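PDB 6WN7: protein S100-A5 from Homo sapiens, which binds calcium, zinc and copper as a homodimer, each subunit taking up two calcium ions, or two copper ions and one zinc ion. Local coordinates for residues 30-42 against 55-69. The protein carries 2 engineered substitutions. Numbering follows the deposited sequence.
Sequences LTLSRKELKELIK and IDDLMKSLDKNSDQE. With CA (calcium ion), chain L; CA (calcium ion), chain K.
Arg34 holds Asp56 side-on: NE and NH1 both donate to Asp56 OD1, NH1 at 2.9 Å, through bent bonds (136° and 141°) tilted from the guanidinium plane. Arginine is long enough to do this while lying flat on Ile55, whose CG2 sits 3.5 Å from NE against one face; CG anti to the backbone N (chi1 -166°) and an extended chain put it there. With an alanine in its place, Asp56 would probably lose its cationic mate and the Ile55 methyl the flat group lying on it. Inward, leucine and isoleucine branches fill the interior: Ile41 CD1 meets Leu58 CD2 tip to tip at 3.8 Å, and Leu37 CD2 touches Leu58 and Leu62, while flexible Met59 bends its SD to 4.0 Å from Arg34 CA. Phe78 of helix 72-93 packs on Ile41 and Leu58. At the loops, Thr31 serves twice, OG1 donating to Glu69 OE2 (2.8 Å) and O binding calcium K, whose water also donates to OE2. In the capping box, Glu36 N donates to Ser33 OG, which also bonds Glu26, and Ser33 N to calcium-binding Glu36 OE1. Leu32 pairs through its backbone with Ile70, the link characteristic of paired EF-hands. Glu69 O binds calcium L, so Glu69 reaches both sites, consistent with structural coupling.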
ATOM      1  N   LEU B  30      -6.273   2.394  17.480  1.00 11.02           N
ATOM      2  CA  LEU B  30      -6.528   1.928  16.124  1.00 11.03           C
ATOM      3  C   LEU B  30      -6.572   3.056  15.102  1.00 11.36           C
ATOM      4  O   LEU B  30      -6.848   2.800  13.926  1.00 12.18           O
ATOM      5  CB  LEU B  30      -7.864   1.173  16.063  1.00 11.06           C
ATOM      6  CG  LEU B  30      -8.056  -0.029  16.976  1.00 14.28           C
ATOM      7  CD1 LEU B  30      -9.422  -0.644  16.851  1.00 15.13           C
ATOM      8  CD2 LEU B  30      -7.000  -1.068  16.688  1.00 17.62           C
ATOM      9  N   THR B  31      -6.341   4.295  15.518  1.00 10.95           N
ATOM     10  CA  THR B  31      -6.395   5.433  14.619  1.00 11.75           C
ATOM     11  C   THR B  31      -5.231   6.362  14.934  1.00 10.90           C
ATOM     12  O   THR B  31      -4.757   6.417  16.068  1.00 11.55           O
ATOM     13  CB  THR B  31      -7.730   6.207  14.714  1.00 13.08           C
ATOM     14  OG1 THR B  31      -7.993   6.566  16.065  1.00 16.73           O
ATOM     15  CG2 THR B  31      -8.892   5.390  14.209  1.00 13.87           C
ATOM     16  N   LEU B  32      -4.788   7.090  13.913  1.00 10.89           N
ATOM     17  CA  LEU B  32      -3.743   8.091  14.049  1.00 10.89           C
ATOM     18  C   LEU B  32      -4.362   9.460  14.294  1.00 10.85           C
ATOM     19  O   LEU B  32      -5.138   9.952  13.480  1.00 13.11           O
ATOM     20  CB  LEU B  32      -2.930   8.184  12.762  1.00 10.95           C
ATOM     21  CG  LEU B  32      -2.137   6.978  12.305  1.00 10.95           C
ATOM     22  CD1 LEU B  32      -1.883   7.084  10.854  1.00 12.15           C
ATOM     23  CD2 LEU B  32      -0.843   6.906  13.032  1.00 10.98           C
ATOM     24  N   SER B  33      -3.990  10.086  15.390  1.00 11.35           N
ATOM     25  CA  SER B  33      -4.291  11.486  15.569  1.00 11.65           C
ATOM     26  C   SER B  33      -3.439  12.318  14.600  1.00 13.75           C
ATOM     27  O   SER B  33      -2.576  11.805  13.885  1.00 13.77           O
ATOM     28  CB  SER B  33      -4.018  11.872  17.020  1.00 13.64           C
ATOM     29  OG  SER B  33      -2.640  11.738  17.350  1.00 13.30           O
ATOM     30  N   ARG B  34      -3.698  13.623  14.566  1.00 13.58           N
ATOM     31  CA  ARG B  34      -2.839  14.493  13.791  1.00 10.85           C
ATOM     32  C   ARG B  34      -1.405  14.427  14.304  1.00 10.88           C
ATOM     33  O   ARG B  34      -0.468  14.378  13.510  1.00 12.16           O
ATOM     34  CB  ARG B  34      -3.371  15.917  13.812  1.00 14.49           C
ATOM     35  CG  ARG B  34      -2.713  16.820  12.750  1.00 19.02           C
ATOM     36  CD  ARG B  34      -3.115  18.290  12.922  1.00 21.63           C
ATOM     37  NE  ARG B  34      -2.234  19.219  12.214  1.00 20.53           N
ATOM     38  CZ  ARG B  34      -1.056  19.645  12.669  1.00 18.16           C
ATOM     39  NH1 ARG B  34      -0.334  20.490  11.949  1.00 18.09           N
ATOM     40  NH2 ARG B  34      -0.593  19.226  13.840  1.00 19.59           N
ATOM     41  N   LYS B  35      -1.211  14.394  15.627  1.00 10.89           N
ATOM     42  CA  LYS B  35       0.135  14.221  16.176  1.00 10.93           C
ATOM     43  C   LYS B  35       0.775  12.923  15.694  1.00 11.60           C
ATOM     44  O   LYS B  35       1.940  12.886  15.293  1.00 12.28           O
ATOM     45  CB  LYS B  35       0.069  14.162  17.701  1.00 13.35           C
ATOM     46  N   GLU B  36       0.037  11.827  15.733  1.00 11.60           N
ATOM     47  CA  GLU B  36       0.616  10.545  15.390  1.00 10.95           C
ATOM     48  C   GLU B  36       0.936  10.464  13.905  1.00 11.75           C
ATOM     49  O   GLU B  36       1.947   9.871  13.517  1.00 12.32           O
ATOM     50  CB  GLU B  36      -0.341   9.453  15.853  1.00 12.12           C
ATOM     51  CG  GLU B  36      -0.536   9.387  17.386  1.00 10.94           C
ATOM     52  CD  GLU B  36      -1.672   8.430  17.791  1.00 10.92           C
ATOM     53  OE1 GLU B  36      -2.553   8.203  16.970  1.00 11.69           O
ATOM     54  OE2 GLU B  36      -1.709   7.921  18.913  1.00 11.09           O
ATOM     55  N   LEU B  37       0.101  11.066  13.062  1.00 12.51           N
ATOM     56  CA  LEU B  37       0.366  11.066  11.628  1.00 11.95           C
ATOM     57  C   LEU B  37       1.622  11.863  11.303  1.00 12.18           C
ATOM     58  O   LEU B  37       2.461  11.430  10.505  1.00 11.02           O
ATOM     59  CB  LEU B  37      -0.842  11.653  10.912  1.00 12.43           C
ATOM     60  CG  LEU B  37      -0.668  11.681   9.401  1.00 13.10           C
ATOM     61  CD1 LEU B  37      -0.727  10.270   8.830  1.00 14.30           C
ATOM     62  CD2 LEU B  37      -1.688  12.572   8.771  1.00 13.36           C
ATOM     63  N   LYS B  38       1.774  13.026  11.923  1.00 12.42           N
ATOM     64  CA  LYS B  38       2.966  13.835  11.703  1.00 13.34           C
ATOM     65  C   LYS B  38       4.227  13.116  12.169  1.00 13.30           C
ATOM     66  O   LYS B  38       5.272  13.198  11.510  1.00 14.31           O
ATOM     67  CB  LYS B  38       2.777  15.184  12.404  1.00 15.84           C
ATOM     68  CG  LYS B  38       3.966  16.100  12.416  1.00 19.73           C
ATOM     69  CD  LYS B  38       3.623  17.391  13.163  1.00 22.78           C
ATOM     70  CE  LYS B  38       4.671  17.729  14.223  1.00 27.82           C
ATOM     71  NZ  LYS B  38       4.544  19.105  14.827  1.00 29.23           N
ATOM     72  N   GLU B  39       4.156  12.400  13.289  1.00 11.06           N
ATOM     73  CA  GLU B  39       5.335  11.676  13.763  1.00 12.08           C
ATOM     74  C   GLU B  39       5.651  10.471  12.888  1.00 11.13           C
ATOM     75  O   GLU B  39       6.820  10.168  12.641  1.00 13.12           O
ATOM     76  CB  GLU B  39       5.143  11.228  15.212  1.00 15.33           C
ATOM     77  CG  GLU B  39       6.368  10.534  15.838  1.00 22.25           C
ATOM     78  CD  GLU B  39       7.669  11.378  15.844  1.00 28.39           C
ATOM     79  OE1 GLU B  39       8.714  10.840  16.283  1.00 30.28           O
ATOM     80  OE2 GLU B  39       7.657  12.564  15.429  1.00 29.48           O
ATOM     81  N   LEU B  40       4.631   9.750  12.434  1.00 11.84           N
ATOM     82  CA  LEU B  40       4.854   8.698  11.455  1.00 11.21           C
ATOM     83  C   LEU B  40       5.602   9.247  10.241  1.00 11.81           C
ATOM     84  O   LEU B  40       6.631   8.706   9.830  1.00 12.45           O
ATOM     85  CB  LEU B  40       3.501   8.091  11.069  1.00 11.70           C
ATOM     86  CG  LEU B  40       3.482   6.879  10.142  1.00 12.94           C
ATOM     87  CD1 LEU B  40       2.229   6.032  10.295  1.00 11.10           C
ATOM     88  CD2 LEU B  40       3.610   7.327   8.678  1.00 13.52           C
ATOM     89  N   ILE B  41       5.101  10.336   9.656  1.00 12.63           N
ATOM     90  CA  ILE B  41       5.720  10.856   8.441  1.00 12.12           C
ATOM     91  C   ILE B  41       7.139  11.307   8.730  1.00 12.15           C
ATOM     92  O   ILE B  41       8.052  11.061   7.939  1.00 14.52           O
ATOM     93  CB  ILE B  41       4.869  11.993   7.859  1.00 12.69           C
ATOM     94  CG1 ILE B  41       3.532  11.447   7.387  1.00 13.02           C
ATOM     95  CG2 ILE B  41       5.590  12.656   6.724  1.00 13.67           C
ATOM     96  CD1 ILE B  41       2.568  12.492   7.018  1.00 16.18           C
ATOM     97  N   LYS B  42       7.344  11.975   9.863  1.00 11.61           N
ATOM     98  CA  LYS B  42       8.669  12.466  10.194  1.00 12.58           C
ATOM     99  C   LYS B  42       9.668  11.323  10.261  1.00 12.22           C
ATOM    100  O   LYS B  42      10.760  11.405   9.697  1.00 14.64           O
ATOM    101  CB  LYS B  42       8.617  13.220  11.522  1.00 13.25           C
ATOM    102  N   ILE B  55       0.498  19.281   6.868  1.00 17.80           N
ATOM    103  CA  ILE B  55      -0.127  18.270   7.710  1.00 17.84           C
ATOM    104  C   ILE B  55      -1.625  18.520   7.827  1.00 15.64           C
ATOM    105  O   ILE B  55      -2.436  17.582   7.803  1.00 14.61           O
ATOM    106  CB  ILE B  55       0.544  18.268   9.098  1.00 18.04           C
ATOM    107  CG1 ILE B  55       2.023  17.920   8.994  1.00 16.19           C
ATOM    108  CG2 ILE B  55      -0.207  17.307  10.052  1.00 20.24           C
ATOM    109  CD1 ILE B  55       2.272  16.458   8.921  1.00 18.47           C
ATOM    110  N   ASP B  56      -2.010  19.788   8.005  1.00 16.48           N
ATOM    111  CA  ASP B  56      -3.423  20.144   8.044  1.00 16.62           C
ATOM    112  C   ASP B  56      -4.132  19.647   6.793  1.00 15.93           C
ATOM    113  O   ASP B  56      -5.192  19.030   6.864  1.00 16.16           O
ATOM    114  CB  ASP B  56      -3.593  21.666   8.106  1.00 19.61           C
ATOM    115  CG  ASP B  56      -2.949  22.298   9.314  1.00 24.74           C
ATOM    116  OD1 ASP B  56      -2.391  21.582  10.162  1.00 27.51           O
ATOM    117  OD2 ASP B  56      -3.005  23.539   9.410  1.00 26.86           O
ATOM    118  N   ASP B  57      -3.572  19.955   5.633  1.00 14.68           N
ATOM    119  CA  ASP B  57      -4.270  19.681   4.394  1.00 15.65           C
ATOM    120  C   ASP B  57      -4.375  18.183   4.161  1.00 14.59           C
ATOM    121  O   ASP B  57      -5.413  17.695   3.717  1.00 15.49           O
ATOM    122  CB  ASP B  57      -3.538  20.376   3.238  1.00 19.76           C
ATOM    123  CG  ASP B  57      -3.447  21.924   3.399  1.00 19.67           C
ATOM    124  OD1 ASP B  57      -3.781  22.482   4.455  1.00 21.12           O
ATOM    125  OD2 ASP B  57      -3.032  22.589   2.444  1.00 19.97           O
ATOM    126  N   LEU B  58      -3.304  17.441   4.450  1.00 15.71           N
ATOM    127  CA  LEU B  58      -3.326  15.991   4.277  1.00 14.40           C
ATOM    128  C   LEU B  58      -4.254  15.329   5.294  1.00 14.19           C
ATOM    129  O   LEU B  58      -5.012  14.421   4.951  1.00 19.10           O
ATOM    130  CB  LEU B  58      -1.910  15.451   4.407  1.00 16.67           C
ATOM    131  CG  LEU B  58      -1.747  13.934   4.319  1.00 15.04           C
ATOM    132  CD1 LEU B  58      -1.928  13.516   2.886  1.00 15.32           C
ATOM    133  CD2 LEU B  58      -0.403  13.512   4.849  1.00 13.52           C
ATOM    134  N   MET B  59      -4.285  15.864   6.473  1.00 13.81           N
ATOM    135  CA  MET B  59      -5.190  15.389   7.493  1.00 14.09           C
ATOM    136  C   MET B  59      -6.680  15.518   7.033  1.00 16.79           C
ATOM    137  O   MET B  59      -7.527  14.616   7.093  1.00 17.69           O
ATOM    138  CB  MET B  59      -4.985  16.098   8.880  1.00 16.19           C
ATOM    139  CG  MET B  59      -5.838  15.585   9.996  1.00 18.17           C
ATOM    140  SD  MET B  59      -5.281  14.008  10.701  1.00 20.14           S
ATOM    141  CE  MET B  59      -6.768  13.552  11.573  1.00 24.49           C
ATOM    142  N   LYS B  60      -6.993  16.712   6.589  1.00 16.41           N
ATOM    143  CA  LYS B  60      -8.351  16.974   6.123  1.00 14.34           C
ATOM    144  C   LYS B  60      -8.697  16.189   4.867  1.00 14.41           C
ATOM    145  O   LYS B  60      -9.865  15.832   4.671  1.00 18.60           O
ATOM    146  CB  LYS B  60      -8.533  18.467   5.841  1.00 19.32           C
ATOM    147  N   SER B  61      -7.722  15.908   4.007  1.00 17.62           N
ATOM    148  CA  SER B  61      -8.020  15.121   2.813  1.00 18.77           C
ATOM    149  C   SER B  61      -8.252  13.641   3.135  1.00 17.41           C
ATOM    150  O   SER B  61      -9.036  12.974   2.449  1.00 19.67           O
ATOM    151  CB  SER B  61      -6.895  15.275   1.797  1.00 17.97           C
ATOM    152  OG  SER B  61      -5.671  15.397   2.455  1.00 22.87           O
ATOM    153  N   LEU B  62      -7.599  13.119   4.172  1.00 14.75           N
ATOM    154  CA  LEU B  62      -7.666  11.707   4.511  1.00 13.03           C
ATOM    155  C   LEU B  62      -8.824  11.391   5.426  1.00 12.80           C
ATOM    156  O   LEU B  62      -9.337  10.273   5.390  1.00 14.78           O
ATOM    157  CB  LEU B  62      -6.388  11.280   5.240  1.00 12.94           C
ATOM    158  CG  LEU B  62      -5.064  11.396   4.489  1.00 13.77           C
ATOM    159  CD1 LEU B  62      -3.904  11.229   5.439  1.00 15.73           C
ATOM    160  CD2 LEU B  62      -4.993  10.372   3.363  1.00 15.42           C
ATOM    161  N   ASP B  63      -9.258  12.362   6.223  1.00 12.22           N
ATOM    162  CA  ASP B  63     -10.219  12.132   7.299  1.00 12.29           C
ATOM    163  C   ASP B  63     -11.646  12.261   6.770  1.00 16.33           C
ATOM    164  O   ASP B  63     -12.385  13.202   7.074  1.00 20.39           O
ATOM    165  CB  ASP B  63      -9.957  13.083   8.455  1.00 11.32           C
ATOM    166  CG  ASP B  63     -10.789  12.767   9.665  1.00 14.17           C
ATOM    167  OD1 ASP B  63     -11.348  11.664   9.710  1.00 16.27           O
ATOM    168  OD2 ASP B  63     -10.894  13.614  10.579  1.00 17.21           O
ATOM    169  N   LYS B  64     -12.049  11.232   6.017  1.00 17.31           N
ATOM    170  CA  LYS B  64     -13.314  11.260   5.290  1.00 15.84           C
ATOM    171  C   LYS B  64     -14.547  11.266   6.192  1.00 17.20           C
ATOM    172  O   LYS B  64     -15.639  11.583   5.705  1.00 20.24           O
ATOM    173  CB  LYS B  64     -13.380  10.058   4.346  1.00 15.97           C
ATOM    174  CG  LYS B  64     -12.414  10.108   3.216  1.00 15.41           C
ATOM    175  CD  LYS B  64     -13.102  10.458   1.961  1.00 15.97           C
ATOM    176  CE  LYS B  64     -12.268  11.465   1.200  1.00 17.59           C
ATOM    177  NZ  LYS B  64     -12.910  11.897  -0.069  1.00 18.71           N
ATOM    178  N   ASN B  65     -14.417  10.930   7.473  1.00 15.93           N
ATOM    179  CA  ASN B  65     -15.542  10.973   8.402  1.00 14.24           C
ATOM    180  C   ASN B  65     -15.428  12.088   9.438  1.00 13.53           C
ATOM    181  O   ASN B  65     -16.228  12.120  10.386  1.00 17.01           O
ATOM    182  CB  ASN B  65     -15.712   9.627   9.096  1.00 12.35           C
ATOM    183  CG  ASN B  65     -14.581   9.313  10.016  1.00 13.14           C
ATOM    184  OD1 ASN B  65     -13.472   9.762   9.809  1.00 14.91           O
ATOM    185  ND2 ASN B  65     -14.861   8.556  11.057  1.00 15.32           N
ATOM    186  N   SER B  66     -14.428  12.967   9.301  1.00 15.22           N
ATOM    187  CA  SER B  66     -14.259  14.171  10.127  1.00 13.26           C
ATOM    188  C   SER B  66     -14.241  13.868  11.625  1.00 15.21           C
ATOM    189  O   SER B  66     -14.773  14.622  12.448  1.00 15.78           O
ATOM    190  CB  SER B  66     -15.293  15.233   9.754  1.00 15.02           C
ATOM    191  OG  SER B  66     -15.030  15.760   8.453  1.00 17.29           O
ATOM    192  N   ASP B  67     -13.524  12.836  12.047  1.00 16.68           N
ATOM    193  CA  ASP B  67     -13.479  12.521  13.466  1.00 16.63           C
ATOM    194  C   ASP B  67     -12.084  12.986  13.960  1.00 13.45           C
ATOM    195  O   ASP B  67     -11.819  12.830  15.068  1.00 15.62           O
ATOM    196  CB  ASP B  67     -13.732  11.001  13.783  1.00 19.71           C
ATOM    197  CG  ASP B  67     -12.757  10.044  13.010  1.00 20.58           C
ATOM    198  OD1 ASP B  67     -12.016  10.524  12.240  1.00 19.37           O
ATOM    199  OD2 ASP B  67     -12.830   8.876  13.206  1.00 23.63           O
ATOM    200  N   GLN B  68     -11.238  13.525  13.063  1.00 16.01           N
ATOM    201  CA  GLN B  68      -9.891  14.003  13.377  1.00 15.75           C
ATOM    202  C   GLN B  68      -8.933  12.863  13.695  1.00 15.63           C
ATOM    203  O   GLN B  68      -7.903  13.061  14.348  1.00 18.13           O
ATOM    204  CB  GLN B  68      -9.891  15.077  14.468  1.00 18.80           C
ATOM    205  CG  GLN B  68     -10.315  16.470  13.962  1.00 18.93           C
ATOM    206  CD  GLN B  68     -11.755  16.505  13.461  1.00 16.52           C
ATOM    207  OE1 GLN B  68     -12.698  16.296  14.226  1.00 18.54           O
ATOM    208  NE2 GLN B  68     -11.924  16.762  12.177  1.00 17.71           N
ATOM    209  N   GLU B  69      -9.255  11.677  13.215  1.00 14.24           N
ATOM    210  CA  GLU B  69      -8.413  10.511  13.351  1.00 12.45           C
ATOM    211  C   GLU B  69      -8.318   9.872  11.982  1.00 13.28           C
ATOM    212  O   GLU B  69      -9.266   9.921  11.199  1.00 14.38           O
ATOM    213  CB  GLU B  69      -9.037   9.497  14.299  1.00 14.64           C
ATOM    214  CG  GLU B  69      -9.333  10.025  15.671  1.00 17.56           C
ATOM    215  CD  GLU B  69      -8.121  10.022  16.587  1.00 18.87           C
ATOM    216  OE1 GLU B  69      -8.126  10.799  17.560  1.00 21.02           O
ATOM    217  OE2 GLU B  69      -7.175   9.251  16.340  1.00 17.45           O
TER
HETATM  218 CA    CA L 102     -11.263   9.456  10.237  1.00 16.39          CA
HETATM  219 CA    CA K 101      -4.005   6.880  18.288  1.00 12.02          CA
HETATM  220  O   HOH W   1      -6.222  14.694  15.548  1.00 20.58           O
HETATM  221  O   HOH W   2     -11.770   7.510  11.357  1.00 21.10           O
HETATM  222  O   HOH W   3      -5.556   8.617  18.121  1.00 15.99           O